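Local coordinates for protein alpha-glucosidase ([Eubacterium] rectale, PDB 6PNR) that probably hydrolyses the alpha-glycosidic bond of sulfoquinovosides, the sugar-sulfonate glycosides derived from sulfolipids, as a family 31 glycoside hydrolase, at residues F92-D97 with W203-Q208; F55-T60 with L71-Y76; V31-E36 with D96-R101; R18-S23 with F104-D109. All blocks are in the same frame, centred on the assembly; numbering follows the deposited sequence.

Contact 1: F92-D97 with W203-Q208; sequences FEQKDD and WEVPKQ
Phe92 lies against the Val205-Pro206-Lys207 backbone and gives up more surface to this contact than any other residue. Its amide N donates to Lys207 O over 3.0 Å, an almost straight bond (171° at the hydrogen) that reaches the carbonyl from above its plane. CG of Phe92 stands anti to the carbonyl carbon, beside the backbone N (chi1 -65°). The carbonyl O of Pro206 sits near the ring plane, 3.5 Å from Phe92 CD2, and Pro206 CG follows at 4.1 Å from the same atom. Phe92 CB also meets Val205 CG1 at 4.0 Å. Farther into the core the ring packs edge-to-face on Phe102 and touches Phe104 and Ile29. The pairing lies where the 203-207 loop, having left strand 197-202 of one sheet of the N-terminal beta-sandwich, crosses over and joins the other sheet as strand 208-213, which runs antiparallel to strand 87-94. Val205, the second main participant, also packs on Gln94. The extended side chain of Gln94 crosses the valine, with OE1 3.4 Å from Val205 CG2 and the CD carbon close behind. A water bridges the same pair, donating to Gln94 OE1 and accepting from Val205 N, at 2.8 Å from each. The other end of the amide is turned back on its own segment: Gln94 NE2 gives its hydrogen to Asp96 O at 2.8 Å, and the acceptor lies in the amide plane, which fixes the rotation of the group and presents OE1 to the water.

Contact 2: F55-T60 with L71-Y76; sequences FPLKLT and LCFESY
Leu57 wedges between two aromatic side chains of the opposite segment, Phe73 and Tyr76. Its CB lies 3.8 Å from Phe73 CD1. Beyond CG, which stands anti to the carbonyl carbon (chi1 -67°), the branches part: CD1 presses on Phe73 CB at 3.7 Å, and CD2 comes within 3.4 Å of Tyr76 CD2, a close fit that also brings it near Tyr76 CB. Farther along, Phe55 reaches tip to tip toward Tyr76, its CE1 3.6 Å from Tyr76 CZ over one face of the tyrosine ring, with the two planes turned 55° apart. Leu59 CD1 lies over one face of the Phe73 ring.

The polar half is built from Glu74 and Thr60. Glu74 OE1 accepts the amide of Lys58 at 2.9 Å from Lys58 N, approached from above the carboxylate plane, and the same oxygen lies at the edge of the Tyr76 ring. Thr60 works both ways: its N donates to Cys72 O at 3.0 Å, while its OG1 receives Glu74 N at 3.1 Å. An alanine at Glu74 would probably leave Lys58 N without its acceptor and open a gap beside Thr60 CG2, where the glutamate CG now packs.

Segment 55-60 carries the chain from strand 44-56 of one sheet to strand 61-64 at the edge of the other, next to strand 68-73. The amides of Lys58 and Glu74 are thus taken by side-chain oxygens, a carboxylate and a hydroxyl, and Thr60 N to Cys72 O is the main-chain bond between the segments.

Contact 3: V31-E36 with D96-R101; sequences VGVGQE and DDRINR
Gly32 faces both Asn100 and Arg101, and this classic beta bulge supplies the main-chain bonds of the contact. Gly32 N donates to Arg101 O at 2.9 Å, while Gly32 O accepts from Asn100 N at 3.1 Å and, weakly, from Arg101 N.

A second set of bonds runs from a side chain to the main chain. Asn100 holds its CG between its own N and carbonyl carbon (chi1 64°), and the amide beyond grips both polar atoms of Gly34: OD1 takes Gly34 N at 2.8 Å, in the carbonyl plane and on a lone pair, and ND2 returns a hydrogen to Gly34 O at 2.9 Å. Two bonds at once hold this amide against turning.

Charge enters with Arg101, whose chain bends at chi2 and passes over Gly34, laying one guanidinium face against its peptide. Arg101 NH2 forms a salt bridge with Glu36 OE1 at 2.9 Å, the carboxylate lying at the guanidinium edge, and a second one with Asp49; a water joins Glu36 OE1 to NH1, which also donates to Asn100 O. A leucine in place of Arg101 would probably leave Glu36 and Asp49 without this positive partner and take away the guanidinium that lies over the Gly34 peptide.

Apolar contact is lighter: Ile99 CD1 meets Val31 CB at 3.7 Å. Val33 CG2 packs on the guanidinium of Arg98, which pairs with Glu53.

Strand 29-41 thus receives the start of strand 101-107 on one side, as it pairs with strand 44-56 on the other, while Trp203, in the loop after strand 197-202, makes a cation-pi contact with Arg101.

Contact 4: R18-S23 with F104-D109; sequences RILEHS and FRVAAD
Leu20 and Phe104 meet at about a right angle. The leucine CD2 approaches the phenylalanine ring obliquely, 3.7 Å from both Phe104 CE2 and Phe104 CZ, and CD1 adds a looser touch at 4.0 Å from Phe104 CZ. Although the CB of Leu20 points away from the opposite strand, the end of the side chain comes back toward the ring; CG stands anti to the carbonyl carbon (chi1 -69°), and CD2 also lies near Val106. Ala107, by contrast, points its CB toward the facing strand, 3.5 Å from Arg18 O and close to Ile19 O. That last oxygen is met twice more: Ala107 N donates to it at 2.7 Å, from above the carbonyl plane and with a bent angle of 137°, and Val106 CG1 packs on it at 3.3 Å from Ile19 O. One hydrogen bond joins the two segments, and Arg105 O is buried here without a partner.

The strands cross with 133° between their N-to-C directions, well short of antiparallel. Strand 17-22 is the edge of a three-stranded sheet, its Ile19 and Leu20 forming a bulge opposite Leu12, and meets strand 101-107 of the six-stranded sheet, while Ile209 and Ile211 of strand 208-213 pack on Phe104 and Leu20.

Overall arrangement
All four contacts lie in the N-terminal beta-sandwich region. Contacts 1 and 2 each involve a connection between its two large sheets, and both reach the eight-stranded one; contact 3 stitches the start of strand 101-107 to strand 29-41, and contact 4 takes up the far end of the same strand. Contact 4 has the highest share of buried residues and is mostly apolar. Contact 2, farthest from the chain centre, mixes aromatics with a carboxylate, while contact 3 is the most polar and charged. Contacts 1 and 3 share Asp96 and Asp97, and Tyr76 O probably bonds to Lys95 N between contacts 2 and 1. Contacts 2 and 4 meet at His22.

Contact 1: F92-D97 with W203-Q208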
# COMPACT_ATOMS: atom_id res chain seq x y z
N PHE A 92 -0.10 22.90 -26.32
CA PHE A 92 0.43 23.54 -25.12
C PHE A 92 1.88 23.94 -25.35
O PHE A 92 2.71 23.11 -25.74
CB PHE A 92 0.36 22.62 -23.90
CG PHE A 92 -1.04 22.29 -23.48
CD1 PHE A 92 -1.79 23.21 -22.77
CD2 PHE A 92 -1.60 21.07 -23.79
CE1 PHE A 92 -3.07 22.91 -22.38
CE2 PHE A 92 -2.88 20.76 -23.40
CZ PHE A 92 -3.62 21.69 -22.70
N GLU A 93 2.18 25.21 -25.10
CA GLU A 93 3.55 25.71 -25.09
C GLU A 93 3.96 25.99 -23.65
O GLU A 93 3.26 26.71 -22.93
CB GLU A 93 3.68 26.96 -25.95
CG GLU A 93 5.11 27.46 -26.08
CD GLU A 93 5.23 28.68 -26.97
OE1 GLU A 93 4.20 29.10 -27.55
OE2 GLU A 93 6.35 29.23 -27.07
N GLN A 94 5.10 25.44 -23.25
CA GLN A 94 5.61 25.60 -21.89
C GLN A 94 6.54 26.81 -21.83
O GLN A 94 7.59 26.83 -22.48
CB GLN A 94 6.34 24.34 -21.45
CG GLN A 94 7.15 24.47 -20.18
CD GLN A 94 7.67 23.13 -19.70
OE1 GLN A 94 7.49 22.11 -20.37
NE2 GLN A 94 8.31 23.11 -18.53
N LYS A 95 6.16 27.81 -21.03
CA LYS A 95 6.91 29.05 -20.87
C LYS A 95 7.75 29.10 -19.60
O LYS A 95 8.51 30.05 -19.41
CB LYS A 95 5.95 30.26 -20.88
CG LYS A 95 5.05 30.35 -22.12
CD LYS A 95 5.86 30.53 -23.39
CE LYS A 95 6.79 31.74 -23.31
NZ LYS A 95 7.78 31.76 -24.43
N ASP A 96 7.61 28.11 -18.71
CA ASP A 96 8.41 28.04 -17.49
C ASP A 96 9.02 26.64 -17.43
O ASP A 96 8.29 25.66 -17.28
CB ASP A 96 7.56 28.33 -16.25
CG ASP A 96 8.39 28.40 -14.95
OD1 ASP A 96 9.55 27.92 -14.94
OD2 ASP A 96 7.87 28.92 -13.94
N ASP A 97 10.35 26.56 -17.52
CA ASP A 97 11.02 25.27 -17.64
C ASP A 97 10.99 24.46 -16.34
O ASP A 97 11.25 23.25 -16.38
CB ASP A 97 12.47 25.46 -18.08
CG ASP A 97 12.60 26.36 -19.29
OD1 ASP A 97 11.70 26.32 -20.18
OD2 ASP A 97 13.59 27.12 -19.35
N TRP A 203 3.33 13.80 -16.26
CA TRP A 203 4.64 14.16 -15.69
C TRP A 203 5.52 14.90 -16.70
O TRP A 203 6.75 14.70 -16.76
CB TRP A 203 5.35 12.94 -15.12
CG TRP A 203 4.74 12.49 -13.82
CD1 TRP A 203 3.59 12.95 -13.25
CD2 TRP A 203 5.27 11.50 -12.92
NE1 TRP A 203 3.35 12.30 -12.06
CE2 TRP A 203 4.37 11.41 -11.83
CE3 TRP A 203 6.40 10.68 -12.93
CZ2 TRP A 203 4.57 10.53 -10.77
CZ3 TRP A 203 6.58 9.79 -11.87
CH2 TRP A 203 5.68 9.73 -10.81
N GLU A 204 4.88 15.74 -17.51
CA GLU A 204 5.49 16.72 -18.39
C GLU A 204 4.37 17.64 -18.85
O GLU A 204 3.19 17.32 -18.69
CB GLU A 204 6.17 16.07 -19.60
CG GLU A 204 5.19 15.67 -20.70
CD GLU A 204 5.89 15.15 -21.94
OE1 GLU A 204 7.13 15.33 -22.04
OE2 GLU A 204 5.21 14.55 -22.80
N VAL A 205 4.73 18.77 -19.43
CA VAL A 205 3.73 19.55 -20.15
C VAL A 205 3.48 18.84 -21.47
O VAL A 205 4.39 18.76 -22.31
CB VAL A 205 4.19 21.00 -20.37
CG1 VAL A 205 3.16 21.76 -21.19
CG2 VAL A 205 4.45 21.70 -19.02
N PRO A 206 2.28 18.32 -21.71
CA PRO A 206 2.06 17.54 -22.94
C PRO A 206 1.99 18.43 -24.16
O PRO A 206 1.52 19.57 -24.10
CB PRO A 206 0.70 16.87 -22.68
CG PRO A 206 -0.01 17.86 -21.82
CD PRO A 206 1.05 18.48 -20.93
N LYS A 207 2.46 17.89 -25.29
CA LYS A 207 2.42 18.64 -26.55
C LYS A 207 1.00 19.06 -26.89
O LYS A 207 0.78 20.19 -27.35
CB LYS A 207 3.00 17.80 -27.69
CG LYS A 207 4.52 17.80 -27.76
CD LYS A 207 5.02 16.96 -28.94
CE LYS A 207 4.94 15.45 -28.66
NZ LYS A 207 5.87 15.00 -27.57
N GLN A 208 0.04 18.17 -26.69
CA GLN A 208 -1.29 18.40 -27.23
C GLN A 208 -2.29 17.50 -26.54
O GLN A 208 -1.97 16.38 -26.14
CB GLN A 208 -1.31 18.14 -28.75
CG GLN A 208 -2.66 18.32 -29.40
CD GLN A 208 -2.68 17.82 -30.85
OE1 GLN A 208 -3.09 16.69 -31.13
NE2 GLN A 208 -2.23 18.67 -31.76
O HOH W 1 7.43 19.39 -19.83

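Contact 2: F55-T60 with L71-Y76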
# COMPACT_ATOMS: atom_id res chain seq x y z
N PHE A 55 -0.21 24.40 -8.26
CA PHE A 55 -1.06 25.58 -8.12
C PHE A 55 -1.86 25.78 -9.39
O PHE A 55 -1.39 25.45 -10.49
CB PHE A 55 -0.23 26.83 -7.80
CG PHE A 55 0.97 27.01 -8.67
CD1 PHE A 55 0.87 27.66 -9.89
CD2 PHE A 55 2.21 26.56 -8.27
CE1 PHE A 55 1.98 27.84 -10.70
CE2 PHE A 55 3.33 26.73 -9.07
CZ PHE A 55 3.21 27.38 -10.29
N PRO A 56 -3.09 26.29 -9.28
CA PRO A 56 -3.88 26.56 -10.48
C PRO A 56 -3.35 27.76 -11.23
O PRO A 56 -2.73 28.66 -10.66
CB PRO A 56 -5.28 26.82 -9.93
CG PRO A 56 -5.03 27.37 -8.55
CD PRO A 56 -3.80 26.65 -8.04
N LEU A 57 -3.58 27.76 -12.54
CA LEU A 57 -3.13 28.84 -13.39
C LEU A 57 -4.22 29.90 -13.51
O LEU A 57 -5.42 29.60 -13.48
CB LEU A 57 -2.78 28.32 -14.78
CG LEU A 57 -1.57 27.39 -14.87
CD1 LEU A 57 -1.39 26.95 -16.31
CD2 LEU A 57 -0.34 28.11 -14.37
N LYS A 58 -3.79 31.16 -13.65
CA LYS A 58 -4.69 32.28 -13.91
C LYS A 58 -4.71 32.57 -15.40
O LYS A 58 -3.65 32.67 -16.03
CB LYS A 58 -4.25 33.53 -13.14
CG LYS A 58 -4.42 33.46 -11.64
CD LYS A 58 -3.97 34.77 -10.99
CE LYS A 58 -4.38 34.84 -9.52
NZ LYS A 58 -5.84 35.07 -9.35
N LEU A 59 -5.91 32.71 -15.97
CA LEU A 59 -6.09 33.09 -17.37
C LEU A 59 -5.91 34.60 -17.50
O LEU A 59 -6.76 35.37 -17.03
CB LEU A 59 -7.46 32.66 -17.88
CG LEU A 59 -7.85 33.01 -19.32
CD1 LEU A 59 -6.83 32.49 -20.33
CD2 LEU A 59 -9.24 32.48 -19.65
N THR A 60 -4.82 35.03 -18.13
CA THR A 60 -4.47 36.44 -18.18
C THR A 60 -4.60 37.08 -19.57
O THR A 60 -4.50 38.30 -19.67
CB THR A 60 -3.04 36.66 -17.68
OG1 THR A 60 -2.14 35.84 -18.43
CG2 THR A 60 -2.93 36.31 -16.21
N LEU A 71 -5.09 30.93 -25.28
CA LEU A 71 -5.21 31.22 -23.85
C LEU A 71 -3.81 31.32 -23.26
O LEU A 71 -3.06 30.33 -23.26
CB LEU A 71 -6.02 30.14 -23.14
CG LEU A 71 -7.36 29.70 -23.73
CD1 LEU A 71 -7.98 28.62 -22.87
CD2 LEU A 71 -8.32 30.86 -23.89
N CYS A 72 -3.45 32.51 -22.77
CA CYS A 72 -2.20 32.72 -22.06
C CYS A 72 -2.44 32.61 -20.56
O CYS A 72 -3.39 33.22 -20.03
CB CYS A 72 -1.60 34.09 -22.40
SG CYS A 72 -1.36 34.34 -24.18
N PHE A 73 -1.60 31.84 -19.88
CA PHE A 73 -1.70 31.59 -18.44
C PHE A 73 -0.41 32.10 -17.81
O PHE A 73 0.53 31.33 -17.60
CB PHE A 73 -1.91 30.11 -18.12
CG PHE A 73 -3.17 29.55 -18.65
CD1 PHE A 73 -4.36 29.68 -17.95
CD2 PHE A 73 -3.18 28.85 -19.85
CE1 PHE A 73 -5.54 29.15 -18.45
CE2 PHE A 73 -4.34 28.32 -20.34
CZ PHE A 73 -5.53 28.47 -19.65
N GLU A 74 -0.39 33.40 -17.51
CA GLU A 74 0.77 34.05 -16.90
C GLU A 74 2.03 33.75 -17.70
O GLU A 74 2.02 33.79 -18.93
CB GLU A 74 0.92 33.60 -15.44
CG GLU A 74 -0.20 34.10 -14.54
CD GLU A 74 -0.47 33.20 -13.34
OE1 GLU A 74 -1.06 32.10 -13.53
OE2 GLU A 74 -0.08 33.58 -12.21
N SER A 75 3.13 33.47 -17.00
CA SER A 75 4.37 33.07 -17.65
C SER A 75 4.60 31.56 -17.56
O SER A 75 5.75 31.12 -17.45
CB SER A 75 5.56 33.83 -17.06
OG SER A 75 5.59 35.17 -17.53
N TYR A 76 3.53 30.77 -17.62
CA TYR A 76 3.63 29.32 -17.45
C TYR A 76 3.28 28.54 -18.71
O TYR A 76 4.08 27.73 -19.17
CB TYR A 76 2.75 28.87 -16.28
CG TYR A 76 3.17 29.40 -14.93
CD1 TYR A 76 4.40 29.06 -14.38
CD2 TYR A 76 2.34 30.23 -14.20
CE1 TYR A 76 4.79 29.55 -13.13
CE2 TYR A 76 2.71 30.71 -12.97
CZ TYR A 76 3.93 30.37 -12.44
OH TYR A 76 4.27 30.88 -11.21

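Contact 3: V31-E36 with D96-R101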
# COMPACT_ATOMS: atom_id res chain seq x y z
N VAL A 31 -0.29 23.33 -12.52
CA VAL A 31 1.08 22.98 -12.86
C VAL A 31 1.86 22.87 -11.56
O VAL A 31 1.44 23.36 -10.52
CB VAL A 31 1.73 24.01 -13.80
CG1 VAL A 31 0.94 24.08 -15.08
CG2 VAL A 31 1.74 25.37 -13.13
N GLY A 32 3.01 22.21 -11.63
CA GLY A 32 3.81 22.11 -10.44
C GLY A 32 5.11 21.38 -10.68
O GLY A 32 5.54 21.18 -11.81
N VAL A 33 5.72 21.01 -9.56
CA VAL A 33 7.04 20.41 -9.52
C VAL A 33 6.97 19.16 -8.65
O VAL A 33 6.48 19.23 -7.52
CB VAL A 33 8.09 21.40 -8.97
CG1 VAL A 33 9.49 20.77 -8.98
CG2 VAL A 33 8.05 22.72 -9.76
N GLY A 34 7.44 18.04 -9.18
CA GLY A 34 7.54 16.82 -8.42
C GLY A 34 8.91 16.18 -8.59
O GLY A 34 9.67 16.52 -9.49
N GLN A 35 9.21 15.24 -7.69
CA GLN A 35 10.42 14.43 -7.74
C GLN A 35 10.03 12.98 -7.54
O GLN A 35 9.69 12.57 -6.42
CB GLN A 35 11.45 14.87 -6.69
CG GLN A 35 12.71 13.99 -6.63
CD GLN A 35 13.44 13.87 -7.97
OE1 GLN A 35 13.92 14.87 -8.52
NE2 GLN A 35 13.52 12.64 -8.51
N GLU A 36 10.07 12.20 -8.61
CA GLU A 36 9.57 10.83 -8.56
C GLU A 36 10.60 9.90 -7.94
O GLU A 36 11.80 10.19 -7.89
CB GLU A 36 9.21 10.34 -9.96
CG GLU A 36 10.39 10.17 -10.88
CD GLU A 36 10.76 11.44 -11.62
OE1 GLU A 36 10.20 12.52 -11.31
OE2 GLU A 36 11.62 11.36 -12.52
N ASP A 96 7.61 28.11 -18.71
CA ASP A 96 8.41 28.04 -17.49
C ASP A 96 9.02 26.64 -17.43
O ASP A 96 8.29 25.66 -17.28
CB ASP A 96 7.56 28.33 -16.25
CG ASP A 96 8.39 28.40 -14.95
OD1 ASP A 96 9.55 27.92 -14.94
OD2 ASP A 96 7.87 28.92 -13.94
N ASP A 97 10.35 26.56 -17.52
CA ASP A 97 11.02 25.27 -17.64
C ASP A 97 10.99 24.46 -16.34
O ASP A 97 11.25 23.25 -16.38
CB ASP A 97 12.47 25.46 -18.08
CG ASP A 97 12.60 26.36 -19.29
OD1 ASP A 97 11.70 26.32 -20.18
OD2 ASP A 97 13.59 27.12 -19.35
N ARG A 98 10.70 25.10 -15.20
CA ARG A 98 10.68 24.40 -13.92
C ARG A 98 9.54 23.40 -13.82
O ARG A 98 9.63 22.47 -13.01
CB ARG A 98 10.53 25.40 -12.78
CG ARG A 98 11.72 26.29 -12.53
CD ARG A 98 11.44 27.22 -11.35
NE ARG A 98 11.30 26.49 -10.09
CZ ARG A 98 10.14 26.28 -9.47
NH1 ARG A 98 9.01 26.74 -9.99
NH2 ARG A 98 10.11 25.61 -8.33
N ILE A 99 8.47 23.59 -14.58
CA ILE A 99 7.29 22.75 -14.46
C ILE A 99 7.61 21.36 -14.98
O ILE A 99 8.11 21.20 -16.10
CB ILE A 99 6.13 23.38 -15.24
CG1 ILE A 99 5.74 24.72 -14.63
CG2 ILE A 99 4.93 22.44 -15.30
CD1 ILE A 99 4.70 25.45 -15.43
N ASN A 100 7.34 20.34 -14.16
CA ASN A 100 7.36 18.97 -14.64
C ASN A 100 6.12 18.18 -14.22
O ASN A 100 6.11 16.95 -14.35
CB ASN A 100 8.64 18.24 -14.20
CG ASN A 100 8.76 18.07 -12.68
OD1 ASN A 100 7.87 18.43 -11.92
ND2 ASN A 100 9.88 17.51 -12.25
N ARG A 101 5.08 18.86 -13.74
CA ARG A 101 3.81 18.22 -13.39
C ARG A 101 2.68 19.06 -13.95
O ARG A 101 2.66 20.29 -13.77
CB ARG A 101 3.64 18.05 -11.88
CG ARG A 101 4.69 17.15 -11.19
CD ARG A 101 4.61 15.69 -11.63
NE ARG A 101 5.59 14.84 -10.93
CZ ARG A 101 6.75 14.45 -11.46
NH1 ARG A 101 7.08 14.83 -12.69
NH2 ARG A 101 7.57 13.67 -10.77
O HOH W 2 9.48 13.75 -13.97

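Contact 4: R18-S23 with F104-D109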
# COMPACT_ATOMS: atom_id res chain seq x y z
N ARG A 18 -21.33 20.66 -21.26
CA ARG A 18 -20.04 21.32 -21.09
C ARG A 18 -18.99 20.29 -20.70
O ARG A 18 -19.15 19.59 -19.69
CB ARG A 18 -20.15 22.42 -20.03
CG ARG A 18 -18.96 23.36 -19.96
CD ARG A 18 -19.13 24.42 -18.87
NE ARG A 18 -19.40 23.84 -17.56
CZ ARG A 18 -20.60 23.85 -16.97
NH1 ARG A 18 -21.63 24.41 -17.58
NH2 ARG A 18 -20.76 23.29 -15.78
N ILE A 19 -17.93 20.16 -21.49
CA ILE A 19 -16.86 19.22 -21.16
C ILE A 19 -15.58 19.90 -20.70
O ILE A 19 -14.76 19.25 -20.03
CB ILE A 19 -16.56 18.27 -22.34
CG1 ILE A 19 -15.99 19.02 -23.53
CG2 ILE A 19 -17.80 17.48 -22.74
CD1 ILE A 19 -15.38 18.10 -24.56
N LEU A 20 -15.36 21.17 -21.02
CA LEU A 20 -14.19 21.90 -20.55
C LEU A 20 -14.62 23.23 -19.96
O LEU A 20 -15.53 23.88 -20.47
CB LEU A 20 -13.16 22.17 -21.66
CG LEU A 20 -12.38 20.98 -22.24
CD1 LEU A 20 -11.30 21.48 -23.17
CD2 LEU A 20 -11.78 20.12 -21.13
N GLU A 21 -13.95 23.64 -18.89
CA GLU A 21 -14.19 24.96 -18.31
C GLU A 21 -12.92 25.45 -17.64
O GLU A 21 -12.22 24.68 -16.98
CB GLU A 21 -15.34 24.93 -17.30
CG GLU A 21 -15.61 26.29 -16.67
CD GLU A 21 -16.70 26.24 -15.61
OE1 GLU A 21 -17.37 25.19 -15.49
OE2 GLU A 21 -16.87 27.25 -14.89
N HIS A 22 -12.63 26.73 -17.83
CA HIS A 22 -11.65 27.43 -17.01
C HIS A 22 -12.25 28.74 -16.53
O HIS A 22 -12.54 29.63 -17.34
CB HIS A 22 -10.35 27.72 -17.75
CG HIS A 22 -9.36 28.48 -16.92
ND1 HIS A 22 -8.43 27.85 -16.12
CD2 HIS A 22 -9.20 29.81 -16.71
CE1 HIS A 22 -7.72 28.76 -15.47
NE2 HIS A 22 -8.17 29.95 -15.81
N SER A 23 -12.43 28.85 -15.22
CA SER A 23 -12.74 30.12 -14.57
C SER A 23 -11.88 30.20 -13.32
O SER A 23 -11.17 29.25 -12.97
CB SER A 23 -14.23 30.23 -14.22
OG SER A 23 -14.66 29.11 -13.47
N PHE A 104 -4.66 18.41 -15.87
CA PHE A 104 -5.67 18.93 -16.78
C PHE A 104 -7.03 18.41 -16.33
O PHE A 104 -7.21 17.20 -16.15
CB PHE A 104 -5.39 18.50 -18.23
CG PHE A 104 -6.33 19.10 -19.24
CD1 PHE A 104 -6.08 20.34 -19.78
CD2 PHE A 104 -7.46 18.41 -19.65
CE1 PHE A 104 -6.95 20.91 -20.71
CE2 PHE A 104 -8.33 18.96 -20.58
CZ PHE A 104 -8.07 20.21 -21.11
N ARG A 105 -7.98 19.32 -16.13
CA ARG A 105 -9.30 18.92 -15.67
C ARG A 105 -10.33 18.92 -16.80
O ARG A 105 -10.33 19.80 -17.66
CB ARG A 105 -9.77 19.83 -14.54
CG ARG A 105 -9.00 19.55 -13.27
CD ARG A 105 -9.75 20.06 -12.09
NE ARG A 105 -9.14 19.67 -10.84
CZ ARG A 105 -9.59 20.09 -9.67
NH1 ARG A 105 -10.63 20.91 -9.63
NH2 ARG A 105 -9.01 19.71 -8.55
N VAL A 106 -11.20 17.93 -16.77
CA VAL A 106 -12.30 17.80 -17.71
C VAL A 106 -13.59 17.85 -16.91
O VAL A 106 -13.75 17.11 -15.93
CB VAL A 106 -12.22 16.48 -18.50
CG1 VAL A 106 -13.41 16.35 -19.40
CG2 VAL A 106 -10.93 16.41 -19.29
N ALA A 107 -14.53 18.70 -17.35
CA ALA A 107 -15.81 18.82 -16.67
C ALA A 107 -16.59 17.52 -16.77
O ALA A 107 -16.63 16.87 -17.82
CB ALA A 107 -16.62 19.97 -17.28
N ALA A 108 -17.24 17.13 -15.68
CA ALA A 108 -17.97 15.87 -15.64
C ALA A 108 -19.18 16.01 -14.73
O ALA A 108 -19.31 16.99 -13.99
CB ALA A 108 -17.06 14.73 -15.17
N ASP A 109 -20.05 15.02 -14.78
CA ASP A 109 -21.16 14.94 -13.83
C ASP A 109 -21.22 13.54 -13.25
O ASP A 109 -20.57 12.61 -13.74
CB ASP A 109 -22.49 15.36 -14.48
CG ASP A 109 -22.90 14.46 -15.64
OD1 ASP A 109 -22.57 13.25 -15.64
OD2 ASP A 109 -23.56 14.97 -16.57